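Local coordinates for uncharacterized protein YfeY (Escherichia coli, PDB 2QZB) that is of unknown function but belongs to the DUF1131 family and is probably exported and carried as a lipoprotein, at residues 14-19 and 87-92; 22-27 and 77-82; 45-50 and 58-63; 83-88 and 159-164; 103-108 and 135-140. All coordinates share one frame; numbering follows the deposited sequence.

Contact 1 of 5, residues 14-19 and 87-92; sequences TKVSEQ and SDIPAD
V16 spends both of its polar backbone atoms on the 87-92 loop, making a single bridge opposite A91. V16 N donates to P90 O at 3.0 Å and lies in the plane of that carbonyl. V16 O accepts from D92 N at 2.8 Å, met nearly along its C=O axis. The same acceptors also draw in weak CA-H donors, K15 CA standing 3.2 Å from P90 O. A91 O is satisfied by a water at 2.7 Å, which in turn accepts from K15 NZ. The extended K15 chain crosses the P90 ring obliquely, with K15 CD 3.8 Å from P90 CG. V16 CG2, placed beside its own backbone N, crosses I89 at about a right angle, and V84 of the sheet packs on both residues. S17 OG sits in the crowded position between its backbone N and carbonyl carbon (chi1 72°), where it accepts from Q19 N in an ST turn and donates to Q19 OE1 at 2.6 Å. An alanine here would lose both of these hydrogen bonds and would probably loosen the turn that leads away from the bridge. The carboxylate of E18 is held by S130, H132 and the backbone N of Q131, while D88 pairs with K64. The join thus rests on two main-chain bonds and probably depends little on side-chain identity, with the K15 amine tied in through water.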
# COMPACT_ATOMS: atom_id res chain seq x y z
N THR A 14 12.81 -1.86 -8.30
CA THR A 14 11.34 -1.91 -8.10
C THR A 14 10.80 -0.73 -7.29
O THR A 14 11.18 -0.52 -6.13
CB THR A 14 10.93 -3.22 -7.43
OG1 THR A 14 11.48 -4.31 -8.19
CG2 THR A 14 9.39 -3.36 -7.33
N LYS A 15 9.89 0.02 -7.92
CA LYS A 15 9.16 1.08 -7.25
C LYS A 15 7.66 1.02 -7.55
O LYS A 15 7.22 0.54 -8.61
CB LYS A 15 9.66 2.46 -7.66
CG LYS A 15 11.16 2.68 -7.57
CD LYS A 15 11.43 4.16 -7.35
CE LYS A 15 12.94 4.45 -7.24
NZ LYS A 15 13.16 5.85 -6.75
N VAL A 16 6.89 1.57 -6.63
CA VAL A 16 5.50 1.88 -6.90
C VAL A 16 5.41 3.12 -7.79
O VAL A 16 5.99 4.17 -7.49
CB VAL A 16 4.74 2.12 -5.59
CG1 VAL A 16 3.24 2.03 -5.80
CG2 VAL A 16 5.22 1.11 -4.52
N SER A 17 4.67 3.00 -8.89
CA SER A 17 4.47 4.10 -9.83
C SER A 17 3.01 4.12 -10.23
O SER A 17 2.27 3.21 -9.87
CB SER A 17 5.33 3.89 -11.08
OG SER A 17 4.83 2.81 -11.90
N GLU A 18 2.59 5.13 -10.99
CA GLU A 18 1.23 5.20 -11.54
C GLU A 18 0.76 3.91 -12.21
O GLU A 18 -0.42 3.59 -12.14
CB GLU A 18 1.11 6.35 -12.56
CG GLU A 18 1.31 7.74 -11.98
CD GLU A 18 0.38 8.00 -10.82
OE1 GLU A 18 -0.85 8.11 -11.02
OE2 GLU A 18 0.88 8.07 -9.69
N GLN A 19 1.69 3.20 -12.85
CA GLN A 19 1.45 1.95 -13.59
C GLN A 19 1.45 0.64 -12.78
O GLN A 19 1.02 -0.39 -13.29
CB GLN A 19 2.49 1.76 -14.69
CG GLN A 19 2.79 3.01 -15.52
CD GLN A 19 3.85 3.93 -14.87
OE1 GLN A 19 4.91 3.47 -14.41
NE2 GLN A 19 3.57 5.23 -14.86
N SER A 87 10.05 -2.43 2.93
CA SER A 87 10.68 -1.12 3.11
C SER A 87 11.65 -0.85 1.98
O SER A 87 11.96 0.30 1.70
CB SER A 87 11.36 -1.02 4.48
OG SER A 87 12.37 -2.01 4.56
N ASP A 88 12.11 -1.90 1.30
CA ASP A 88 12.97 -1.79 0.14
C ASP A 88 12.30 -1.33 -1.16
O ASP A 88 12.99 -1.12 -2.16
CB ASP A 88 13.69 -3.11 -0.13
CG ASP A 88 14.51 -3.59 1.06
OD1 ASP A 88 14.46 -4.81 1.36
OD2 ASP A 88 15.17 -2.72 1.69
N ILE A 89 10.99 -1.18 -1.17
CA ILE A 89 10.32 -0.70 -2.39
C ILE A 89 9.76 0.69 -2.11
O ILE A 89 8.78 0.81 -1.38
CB ILE A 89 9.16 -1.67 -2.79
CG1 ILE A 89 9.73 -3.09 -2.97
CG2 ILE A 89 8.37 -1.16 -4.04
CD1 ILE A 89 8.71 -4.12 -3.25
N PRO A 90 10.37 1.73 -2.68
CA PRO A 90 9.82 3.06 -2.46
C PRO A 90 8.76 3.40 -3.53
O PRO A 90 8.64 2.70 -4.52
CB PRO A 90 11.06 3.97 -2.60
CG PRO A 90 11.91 3.23 -3.74
CD PRO A 90 11.51 1.75 -3.62
N ALA A 91 7.99 4.46 -3.30
CA ALA A 91 7.17 5.06 -4.32
C ALA A 91 8.06 5.92 -5.21
O ALA A 91 9.09 6.41 -4.76
CB ALA A 91 6.06 5.90 -3.68
N ASP A 92 7.69 6.14 -6.46
CA ASP A 92 8.53 6.95 -7.32
C ASP A 92 8.34 8.46 -7.00
O ASP A 92 9.04 9.31 -7.52
CB ASP A 92 8.33 6.60 -8.80
CG ASP A 92 7.00 7.05 -9.32
OD1 ASP A 92 6.21 7.62 -8.55
OD2 ASP A 92 6.73 6.84 -10.52
O HOH W 1 11.64 7.07 -5.36

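Contact 2 of 5, residues 22-27 and 77-82; sequences GELTAS and GTISRI
The tight half of this contact is apolar and formed by L24, I79 and I82. L24 starts toward 77-82, with CG anti to its carbonyl carbon (chi1 -60°). It crosses the I79 side chain obliquely, L24 CD2 3.9 Å from I79 CD1, while L24 CB rests against the tip of I82, whose CD1 is also 3.9 Å away. M70 and I72 of strand 67-73 touch L24 as well, so the leucine is buried among sheet residues. Next along the loop, T25 O lies over the branch point of I79, 3.5 Å from I79 CB. A26 CA points a C-H almost straight at I79 O, at 3.6 Å with 168° at the hydrogen. The looser half is polar and more accessible. T78 OG1, anti to its backbone N, donates to A26 O at 2.7 Å and arrives from above the plane of that carbonyl. R166 adds weak bonds to both of these oxygens, and A26 also touches W164. On the part of the loop facing off 77-82, T25 OG1 and S27 OG share a hydrogen bond of 3.0 Å, in which either could be the donor. The side chains of T25, A26 and S27 all start away from 77-82, so that half is held by main-chain oxygens and a single hydroxyl. The loop thereby lies along the entry to strand 81-84, where S80 and R81 both face N73 across the antiparallel pairing, a classic beta bulge.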
# COMPACT_ATOMS: atom_id res chain seq x y z
N GLY A 22 6.79 -2.39 -10.02
CA GLY A 22 7.70 -3.09 -10.95
C GLY A 22 6.94 -3.45 -12.22
O GLY A 22 6.44 -2.58 -12.91
N GLU A 23 6.83 -4.74 -12.51
CA GLU A 23 6.12 -5.18 -13.70
C GLU A 23 4.70 -5.69 -13.37
O GLU A 23 3.98 -6.17 -14.23
CB GLU A 23 6.94 -6.23 -14.47
CG GLU A 23 8.47 -5.93 -14.56
CD GLU A 23 8.85 -4.64 -15.35
OE1 GLU A 23 9.52 -4.76 -16.40
OE2 GLU A 23 8.51 -3.50 -14.92
N LEU A 24 4.30 -5.55 -12.11
CA LEU A 24 2.92 -5.83 -11.70
C LEU A 24 2.06 -4.61 -12.07
O LEU A 24 2.31 -3.51 -11.60
CB LEU A 24 2.86 -6.10 -10.21
CG LEU A 24 3.65 -7.28 -9.65
CD1 LEU A 24 3.71 -7.19 -8.14
CD2 LEU A 24 3.02 -8.62 -10.06
N THR A 25 1.08 -4.82 -12.94
CA THR A 25 0.28 -3.74 -13.51
C THR A 25 -1.19 -4.15 -13.56
O THR A 25 -1.57 -5.26 -13.13
CB THR A 25 0.76 -3.27 -14.95
OG1 THR A 25 0.36 -4.22 -15.95
CG2 THR A 25 2.28 -3.06 -15.03
N ALA A 26 -2.03 -3.23 -14.04
CA ALA A 26 -3.45 -3.50 -14.21
C ALA A 26 -3.68 -4.64 -15.22
O ALA A 26 -4.70 -5.31 -15.17
CB ALA A 26 -4.19 -2.24 -14.65
N SER A 27 -2.74 -4.87 -16.12
CA SER A 27 -2.94 -5.98 -17.09
C SER A 27 -2.38 -7.33 -16.61
O SER A 27 -2.59 -8.36 -17.26
CB SER A 27 -2.42 -5.62 -18.49
OG SER A 27 -1.20 -4.90 -18.44
N GLY A 77 -10.74 -10.66 -12.45
CA GLY A 77 -9.56 -11.36 -11.84
C GLY A 77 -8.18 -10.94 -12.38
O GLY A 77 -7.32 -11.76 -12.79
N THR A 78 -7.97 -9.63 -12.41
CA THR A 78 -6.74 -9.04 -12.91
C THR A 78 -6.32 -8.13 -11.76
O THR A 78 -7.13 -7.88 -10.89
CB THR A 78 -6.99 -8.34 -14.28
OG1 THR A 78 -5.80 -7.70 -14.76
CG2 THR A 78 -8.08 -7.32 -14.18
N ILE A 79 -5.06 -7.71 -11.68
CA ILE A 79 -4.63 -6.97 -10.48
C ILE A 79 -5.26 -5.59 -10.42
O ILE A 79 -5.09 -4.82 -11.33
CB ILE A 79 -3.06 -6.82 -10.41
CG1 ILE A 79 -2.40 -8.18 -10.19
CG2 ILE A 79 -2.70 -5.89 -9.25
CD1 ILE A 79 -0.85 -8.16 -10.32
N SER A 80 -5.96 -5.29 -9.33
CA SER A 80 -6.57 -3.97 -9.15
C SER A 80 -6.06 -3.15 -7.94
O SER A 80 -6.36 -1.95 -7.83
CB SER A 80 -8.08 -4.12 -9.06
OG SER A 80 -8.38 -4.86 -7.91
N ARG A 81 -5.29 -3.79 -7.05
CA ARG A 81 -4.72 -3.13 -5.87
C ARG A 81 -3.49 -3.92 -5.41
O ARG A 81 -3.49 -5.19 -5.49
CB ARG A 81 -5.73 -3.05 -4.73
CG ARG A 81 -5.20 -2.43 -3.40
CD ARG A 81 -6.26 -2.31 -2.31
NE ARG A 81 -5.68 -2.01 -1.01
CZ ARG A 81 -6.34 -1.52 0.04
NH1 ARG A 81 -5.69 -1.30 1.18
NH2 ARG A 81 -7.64 -1.26 -0.03
N ILE A 82 -2.45 -3.19 -4.97
CA ILE A 82 -1.22 -3.80 -4.37
C ILE A 82 -0.87 -2.95 -3.18
O ILE A 82 -0.68 -1.72 -3.33
CB ILE A 82 -0.01 -3.80 -5.33
CG1 ILE A 82 -0.34 -4.53 -6.64
CG2 ILE A 82 1.26 -4.44 -4.63
CD1 ILE A 82 0.48 -4.08 -7.89

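Contact 3 of 5, residues 45-50 and 58-63; sequences LRSGMK and RFFEVM
E61 OE2 is gripped by two N-H groups of one arginine. R46 NE reaches it at 3.1 Å nearly along the C-O axis, and R46 NH2 at 3.0 Å from above the carboxylate plane. The oxygen lies at the guanidinium edge, in plane, so this salt bridge fixes the rotation of the R46 head; the guanidinium and carboxylate planes are 23° apart. M63 lies over one guanidinium face with its CE methyl, 3.7 Å from R46 CZ, curled by bends at chi2 and chi3. Beneath these groups R46 and E61 form a hydrogen-bonded pair, with R46 N donating to E61 O at 2.8 Å. G48 and F59 form the next such pair, and F59 N to G48 O is nearly straight at 172°. The F59 ring, in the crowded position at chi1, folds across the partner strand and lays its face on the glycine, with G48 CA 3.8 Å from F59 CZ; a CB at G48 would clash with that ring atom. The other sheet face carries L45, S47 and M49 against V62, F60 and R58. L45 CD1 meets F60 CB at 3.8 Å, both side chains touching I35 of helix 32-38, and M49 and R58 run side by side, M49 CE 3.4 Å from R58 CG. This is an antiparallel beta hairpin with a cross-strand glycine-aromatic pair; strand 44-52 is outermost in the sheet within the chain.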
# COMPACT_ATOMS: atom_id res chain seq x y z
N LEU A 45 5.67 -16.69 -2.33
CA LEU A 45 4.31 -16.31 -2.70
C LEU A 45 3.30 -17.27 -2.03
O LEU A 45 3.53 -18.49 -1.99
CB LEU A 45 4.19 -16.37 -4.24
CG LEU A 45 2.93 -15.81 -4.91
CD1 LEU A 45 2.75 -14.29 -4.68
CD2 LEU A 45 3.00 -16.11 -6.38
N ARG A 46 2.21 -16.71 -1.51
CA ARG A 46 1.21 -17.45 -0.77
C ARG A 46 -0.13 -16.96 -1.33
O ARG A 46 -0.18 -15.90 -1.90
CB ARG A 46 1.31 -16.94 0.67
CG ARG A 46 0.95 -17.85 1.66
CD ARG A 46 1.75 -17.53 2.86
NE ARG A 46 1.26 -16.40 3.64
CZ ARG A 46 1.39 -16.36 4.96
NH1 ARG A 46 1.97 -17.39 5.59
NH2 ARG A 46 0.94 -15.32 5.65
N SER A 47 -1.22 -17.72 -1.17
CA SER A 47 -2.50 -17.25 -1.65
C SER A 47 -3.59 -17.34 -0.61
O SER A 47 -3.42 -17.92 0.45
CB SER A 47 -2.93 -17.87 -2.99
OG SER A 47 -3.18 -19.27 -2.89
N GLY A 48 -4.74 -16.75 -0.93
CA GLY A 48 -5.87 -16.72 -0.01
C GLY A 48 -7.12 -16.24 -0.75
O GLY A 48 -7.06 -15.87 -1.91
N MET A 49 -8.24 -16.26 -0.07
CA MET A 49 -9.48 -15.86 -0.70
C MET A 49 -10.20 -15.11 0.33
O MET A 49 -9.99 -15.30 1.55
CB MET A 49 -10.30 -17.07 -1.14
CG MET A 49 -9.84 -17.67 -2.46
SD MET A 49 -10.94 -18.95 -3.10
CE MET A 49 -10.15 -19.33 -4.63
N LYS A 50 -11.03 -14.19 -0.14
CA LYS A 50 -11.88 -13.46 0.76
C LYS A 50 -13.12 -13.04 0.01
O LYS A 50 -13.25 -13.22 -1.20
CB LYS A 50 -11.18 -12.21 1.31
CG LYS A 50 -10.74 -11.27 0.19
CD LYS A 50 -10.21 -9.96 0.71
CE LYS A 50 -9.88 -9.06 -0.48
NZ LYS A 50 -9.29 -7.79 -0.03
N ARG A 58 -9.79 -13.92 -5.00
CA ARG A 58 -8.50 -14.40 -4.63
C ARG A 58 -7.58 -13.22 -4.36
O ARG A 58 -7.77 -12.11 -4.89
CB ARG A 58 -7.98 -15.28 -5.74
CG ARG A 58 -8.85 -16.54 -5.98
CD ARG A 58 -8.81 -17.03 -7.42
NE ARG A 58 -7.45 -17.30 -7.87
CZ ARG A 58 -6.77 -16.55 -8.74
NH1 ARG A 58 -7.34 -15.47 -9.30
NH2 ARG A 58 -5.53 -16.90 -9.07
N PHE A 59 -6.63 -13.46 -3.46
CA PHE A 59 -5.50 -12.54 -3.25
C PHE A 59 -4.19 -13.32 -3.11
O PHE A 59 -4.23 -14.54 -2.88
CB PHE A 59 -5.74 -11.58 -2.07
CG PHE A 59 -5.74 -12.23 -0.72
CD1 PHE A 59 -6.92 -12.67 -0.16
CD2 PHE A 59 -4.57 -12.34 0.01
CE1 PHE A 59 -6.93 -13.26 1.09
CE2 PHE A 59 -4.55 -12.94 1.24
CZ PHE A 59 -5.75 -13.39 1.82
N PHE A 60 -3.06 -12.63 -3.28
CA PHE A 60 -1.72 -13.21 -3.06
C PHE A 60 -0.96 -12.37 -2.05
O PHE A 60 -1.09 -11.15 -2.04
CB PHE A 60 -0.92 -13.36 -4.37
CG PHE A 60 -1.48 -14.38 -5.31
CD1 PHE A 60 -2.51 -14.03 -6.21
CD2 PHE A 60 -1.02 -15.71 -5.28
CE1 PHE A 60 -3.07 -14.97 -7.06
CE2 PHE A 60 -1.56 -16.66 -6.11
CZ PHE A 60 -2.59 -16.31 -7.01
N GLU A 61 -0.18 -13.04 -1.20
CA GLU A 61 0.79 -12.40 -0.33
C GLU A 61 2.18 -12.75 -0.84
O GLU A 61 2.56 -13.93 -0.99
CB GLU A 61 0.61 -12.84 1.13
CG GLU A 61 -0.60 -12.15 1.82
CD GLU A 61 -0.85 -12.68 3.21
OE1 GLU A 61 -1.36 -11.93 4.06
OE2 GLU A 61 -0.49 -13.84 3.46
N VAL A 62 2.93 -11.71 -1.13
CA VAL A 62 4.29 -11.81 -1.54
C VAL A 62 5.08 -11.75 -0.24
O VAL A 62 4.94 -10.83 0.53
CB VAL A 62 4.67 -10.64 -2.46
CG1 VAL A 62 6.13 -10.71 -2.80
CG2 VAL A 62 3.80 -10.67 -3.76
N MET A 63 5.90 -12.75 0.01
CA MET A 63 6.49 -12.92 1.33
C MET A 63 7.98 -12.60 1.27
O MET A 63 8.68 -13.02 0.35
CB MET A 63 6.30 -14.35 1.84
CG MET A 63 4.80 -14.85 1.90
SD MET A 63 3.77 -13.86 3.01
CE MET A 63 4.42 -14.24 4.62

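Contact 4 of 5, residues 83-88 and 159-164; sequences DVLDSD and VSKIIW
Backbone bonding carries the register. V84 N donates to I162 O at 2.6 Å, nearly along the C=O axis, and I162 N returns a bond to V84 O at 3.0 Å, in the carbonyl plane. V84 with I162 is therefore the hydrogen-bonded pair and D83 with I163 the non-hydrogen-bonded one. Weaker C-H donors reinforce it, K161 CA approaching V84 O at 3.4 Å. Charge plays a smaller part. K161 NZ makes only a weak, long salt bridge of 3.5 Å to D83 OD1; the stronger partner of the D83 carboxylate is R81, through OD2. The two basic neighbours, K161 and R81, would probably keep the D83 carboxylate ionised. The I163 CG2 methyl packs beside this carboxylate, 3.9 Å from D83 OD2, the two side chains side by side. Apolar contact uses the lysine's carbons: K161 bends at chi2 and chi3, so that K161 CD settles 3.7 Å from D83 CB and lies alongside L85, 3.9 Å from L85 CG. V84 and I162 project to the other sheet face, where both touch V16. Past the strand, D86 OD1 accepts from D88 N in an Asx turn and forms a salt bridge with K64. Strands 81-84 and 158-165 are antiparallel neighbours in the middle of the sheet, and S160 and K161, both facing Q136 on the next strand, 133-138, make a classic beta bulge.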
# COMPACT_ATOMS: atom_id res chain seq x y z
N ASP A 83 -0.87 -3.56 -1.99
CA ASP A 83 -0.36 -2.88 -0.80
C ASP A 83 1.11 -3.28 -0.58
O ASP A 83 1.43 -4.47 -0.59
CB ASP A 83 -1.18 -3.29 0.41
CG ASP A 83 -2.67 -2.95 0.25
OD1 ASP A 83 -3.33 -2.72 1.26
OD2 ASP A 83 -3.17 -2.93 -0.90
N VAL A 84 2.00 -2.31 -0.42
CA VAL A 84 3.42 -2.59 -0.32
C VAL A 84 3.81 -2.36 1.12
O VAL A 84 3.53 -1.29 1.69
CB VAL A 84 4.29 -1.77 -1.29
CG1 VAL A 84 5.82 -2.10 -1.14
CG2 VAL A 84 3.88 -2.03 -2.73
N LEU A 85 4.43 -3.35 1.73
CA LEU A 85 4.93 -3.19 3.10
C LEU A 85 6.45 -3.37 3.18
O LEU A 85 7.05 -3.20 4.23
CB LEU A 85 4.24 -4.20 4.01
CG LEU A 85 2.70 -4.15 4.05
CD1 LEU A 85 2.01 -4.97 2.96
CD2 LEU A 85 2.28 -4.69 5.34
N ASP A 86 7.05 -3.75 2.06
CA ASP A 86 8.49 -3.98 1.93
C ASP A 86 9.19 -2.63 1.92
O ASP A 86 8.97 -1.78 1.01
CB ASP A 86 8.76 -4.69 0.61
CG ASP A 86 10.22 -5.14 0.44
OD1 ASP A 86 11.12 -4.72 1.21
OD2 ASP A 86 10.44 -5.92 -0.50
N SER A 87 10.05 -2.43 2.93
CA SER A 87 10.68 -1.12 3.11
C SER A 87 11.65 -0.85 1.98
O SER A 87 11.96 0.30 1.70
CB SER A 87 11.36 -1.02 4.48
OG SER A 87 12.37 -2.01 4.56
N ASP A 88 12.11 -1.90 1.30
CA ASP A 88 12.97 -1.79 0.14
C ASP A 88 12.30 -1.33 -1.16
O ASP A 88 12.99 -1.12 -2.16
CB ASP A 88 13.69 -3.11 -0.13
CG ASP A 88 14.51 -3.59 1.06
OD1 ASP A 88 14.46 -4.81 1.36
OD2 ASP A 88 15.17 -2.72 1.69
N VAL A 159 5.05 6.44 7.41
CA VAL A 159 4.44 5.63 6.40
C VAL A 159 4.64 4.17 6.77
O VAL A 159 5.78 3.72 6.98
CB VAL A 159 5.10 5.90 4.98
CG1 VAL A 159 4.61 4.89 3.95
CG2 VAL A 159 4.80 7.32 4.50
N SER A 160 3.55 3.42 6.84
CA SER A 160 3.64 1.99 7.18
C SER A 160 3.16 1.10 6.02
O SER A 160 3.39 -0.09 6.02
CB SER A 160 2.82 1.69 8.42
OG SER A 160 1.49 2.14 8.23
N LYS A 161 2.52 1.71 5.02
CA LYS A 161 2.18 0.98 3.80
C LYS A 161 2.09 1.95 2.62
O LYS A 161 1.70 3.11 2.79
CB LYS A 161 0.86 0.27 4.06
CG LYS A 161 0.33 -0.58 2.97
CD LYS A 161 -0.32 -1.77 3.62
CE LYS A 161 -1.68 -1.45 4.14
NZ LYS A 161 -2.37 -2.70 4.59
N ILE A 162 2.45 1.48 1.43
CA ILE A 162 2.22 2.23 0.22
C ILE A 162 1.18 1.43 -0.60
O ILE A 162 1.34 0.21 -0.81
CB ILE A 162 3.54 2.47 -0.60
CG1 ILE A 162 4.60 3.19 0.27
CG2 ILE A 162 3.24 3.30 -1.88
CD1 ILE A 162 5.93 3.27 -0.35
N ILE A 163 0.13 2.10 -1.06
CA ILE A 163 -0.96 1.42 -1.78
C ILE A 163 -1.08 1.93 -3.20
O ILE A 163 -1.17 3.15 -3.43
CB ILE A 163 -2.28 1.61 -1.04
CG1 ILE A 163 -2.11 1.19 0.43
CG2 ILE A 163 -3.44 0.85 -1.74
CD1 ILE A 163 -3.23 1.66 1.27
N TRP A 164 -1.08 1.01 -4.15
CA TRP A 164 -1.37 1.35 -5.53
C TRP A 164 -2.77 0.83 -5.87
O TRP A 164 -3.10 -0.31 -5.49
CB TRP A 164 -0.35 0.72 -6.48
CG TRP A 164 -0.73 0.89 -7.94
CD1 TRP A 164 -0.41 1.95 -8.74
CD2 TRP A 164 -1.49 -0.02 -8.77
NE1 TRP A 164 -0.92 1.76 -10.01
CE2 TRP A 164 -1.57 0.55 -10.05
CE3 TRP A 164 -2.09 -1.27 -8.54
CZ2 TRP A 164 -2.26 -0.08 -11.12
CZ3 TRP A 164 -2.76 -1.90 -9.59
CH2 TRP A 164 -2.84 -1.30 -10.87

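Contact 5 of 5, residues 103-108 and 135-140; sequences DLYSKA and YQFSGE
Four side chains meet here, and their contact is mainly apolar and aromatic, with one phenol oxygen set at a ring edge. L104 CD1 comes to the edge of the F137 ring, in plane, 3.9 Å from F137 CZ, and touches Y135 CD2 at 4.2 Å, the leucine crossing that tyrosine at about a right angle. Y105 sets its CE2 against F137 CE1 at 3.9 Å, and F137 in turn lies at the edge of the Y105 ring, near its plane. Y105 OH reaches the edge of the Y135 ring, 3.6 Å from Y135 CD2. All four side chains start toward the opposite segment and keep CG anti to the carbonyl carbon, beside the backbone N. L104 CB also lies over a face of its neighbour's ring, Y105, offset toward the rim. The motif is an aromatic cluster on one face of an antiparallel sheet, in which the end of helix 101-104 and the loop after it lie across strand 133-138. In the next shell F101 meets F137 edge-to-face and touches Y105. The two phenol oxygens are bonded to outside partners, Y105 OH to K126 O and Y135 OH to T93 OG1. An alanine at Y105 would lose the ring contact with F137 and the hydroxyl bond to K126, and would probably let the loop shift from the sheet. C125, in a disulfide with C112, packs on both Y105 and F137 from strand 123-126.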
# COMPACT_ATOMS: atom_id res chain seq x y z
N ASP A 103 7.08 15.25 6.70
CA ASP A 103 7.84 15.41 5.45
C ASP A 103 6.89 15.69 4.24
O ASP A 103 7.28 16.28 3.22
CB ASP A 103 8.67 14.12 5.19
CG ASP A 103 10.05 14.15 5.87
OD1 ASP A 103 10.30 15.04 6.70
OD2 ASP A 103 10.89 13.28 5.58
N LEU A 104 5.65 15.24 4.36
CA LEU A 104 4.76 15.25 3.19
C LEU A 104 3.59 16.18 3.31
O LEU A 104 3.16 16.74 2.30
CB LEU A 104 4.23 13.84 2.91
CG LEU A 104 5.34 12.81 2.71
CD1 LEU A 104 4.75 11.42 2.76
CD2 LEU A 104 6.12 13.07 1.42
N TYR A 105 3.06 16.32 4.52
CA TYR A 105 1.81 17.05 4.76
C TYR A 105 1.96 18.01 5.93
O TYR A 105 2.56 17.66 6.95
CB TYR A 105 0.61 16.12 5.03
CG TYR A 105 0.43 15.05 3.98
CD1 TYR A 105 -0.09 15.36 2.74
CD2 TYR A 105 0.85 13.74 4.22
CE1 TYR A 105 -0.24 14.38 1.75
CE2 TYR A 105 0.74 12.74 3.22
CZ TYR A 105 0.16 13.07 2.00
OH TYR A 105 0.01 12.12 1.03
N SER A 106 1.43 19.21 5.76
CA SER A 106 1.38 20.18 6.86
C SER A 106 0.16 19.98 7.72
O SER A 106 0.10 20.45 8.86
CB SER A 106 1.43 21.61 6.33
OG SER A 106 0.19 22.01 5.82
N LYS A 107 -0.82 19.25 7.18
CA LYS A 107 -2.08 18.97 7.86
C LYS A 107 -2.81 17.82 7.17
O LYS A 107 -2.56 17.51 6.01
CB LYS A 107 -2.96 20.23 7.93
CG LYS A 107 -3.64 20.63 6.64
CD LYS A 107 -4.19 22.09 6.70
CE LYS A 107 -5.50 22.20 7.53
NZ LYS A 107 -6.52 23.18 6.98
N ALA A 108 -3.67 17.15 7.91
CA ALA A 108 -4.40 15.98 7.38
C ALA A 108 -5.60 16.34 6.50
O ALA A 108 -5.89 15.63 5.52
CB ALA A 108 -4.85 15.10 8.55
N TYR A 135 -0.67 6.49 0.74
CA TYR A 135 0.24 6.06 1.79
C TYR A 135 -0.62 5.82 3.02
O TYR A 135 -1.53 6.62 3.31
CB TYR A 135 1.28 7.15 2.11
CG TYR A 135 1.99 7.75 0.91
CD1 TYR A 135 2.71 6.96 0.02
CD2 TYR A 135 1.95 9.13 0.67
CE1 TYR A 135 3.33 7.50 -1.09
CE2 TYR A 135 2.61 9.68 -0.43
CZ TYR A 135 3.29 8.87 -1.29
OH TYR A 135 3.96 9.41 -2.37
N GLN A 136 -0.39 4.74 3.74
CA GLN A 136 -0.98 4.65 5.08
C GLN A 136 0.08 5.02 6.10
O GLN A 136 1.28 4.76 5.89
CB GLN A 136 -1.57 3.26 5.39
CG GLN A 136 -2.72 2.84 4.47
CD GLN A 136 -3.51 1.62 4.99
OE1 GLN A 136 -3.10 0.94 5.95
NE2 GLN A 136 -4.65 1.33 4.35
N PHE A 137 -0.36 5.61 7.21
CA PHE A 137 0.55 6.09 8.25
C PHE A 137 0.19 5.38 9.53
O PHE A 137 -0.98 5.04 9.74
CB PHE A 137 0.41 7.62 8.44
CG PHE A 137 1.04 8.40 7.32
CD1 PHE A 137 0.30 8.70 6.16
CD2 PHE A 137 2.35 8.79 7.39
CE1 PHE A 137 0.88 9.38 5.12
CE2 PHE A 137 2.93 9.48 6.36
CZ PHE A 137 2.20 9.76 5.21
N SER A 138 1.17 5.12 10.39
CA SER A 138 0.83 4.69 11.76
C SER A 138 1.74 5.33 12.78
O SER A 138 2.82 5.83 12.44
CB SER A 138 0.75 3.17 11.92
OG SER A 138 1.70 2.47 11.15
N GLY A 139 1.28 5.34 14.03
CA GLY A 139 1.99 6.05 15.10
C GLY A 139 1.12 5.96 16.34
O GLY A 139 0.14 5.21 16.33
N GLU A 140 1.48 6.70 17.39
CA GLU A 140 0.71 6.67 18.64
C GLU A 140 -0.67 7.29 18.47
O GLU A 140 -0.79 8.45 18.06
CB GLU A 140 1.46 7.40 19.77
CG GLU A 140 0.92 7.14 21.20
CD GLU A 140 1.95 7.54 22.30
OE1 GLU A 140 3.05 8.05 21.95
OE2 GLU A 140 1.65 7.36 23.51

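Contact 4 is the most central, its touching residues mostly buried and its centre about 8 Å from that of contact 1 and about 14 Å from that of contact 5; contacts 1 and 3 include several exposed residues. Contacts 3 and 5 occupy opposite sides of the chain's centre, their own centres about 28 Å apart. Contacts 2 and 4 both use strand 81-84, and contacts 4 and 5 use adjacent strands, tied by backbone bonds from Q136 to S160 and K161. W164 NE1 bonds to E18 O of contact 1. Chemistry follows position: mid-sheet pairing in 4, a salt-bridged edge hairpin in 3, a short backbone bridge in 1, apolar packing with one hydroxyl bond in 2, aromatic packing in 5.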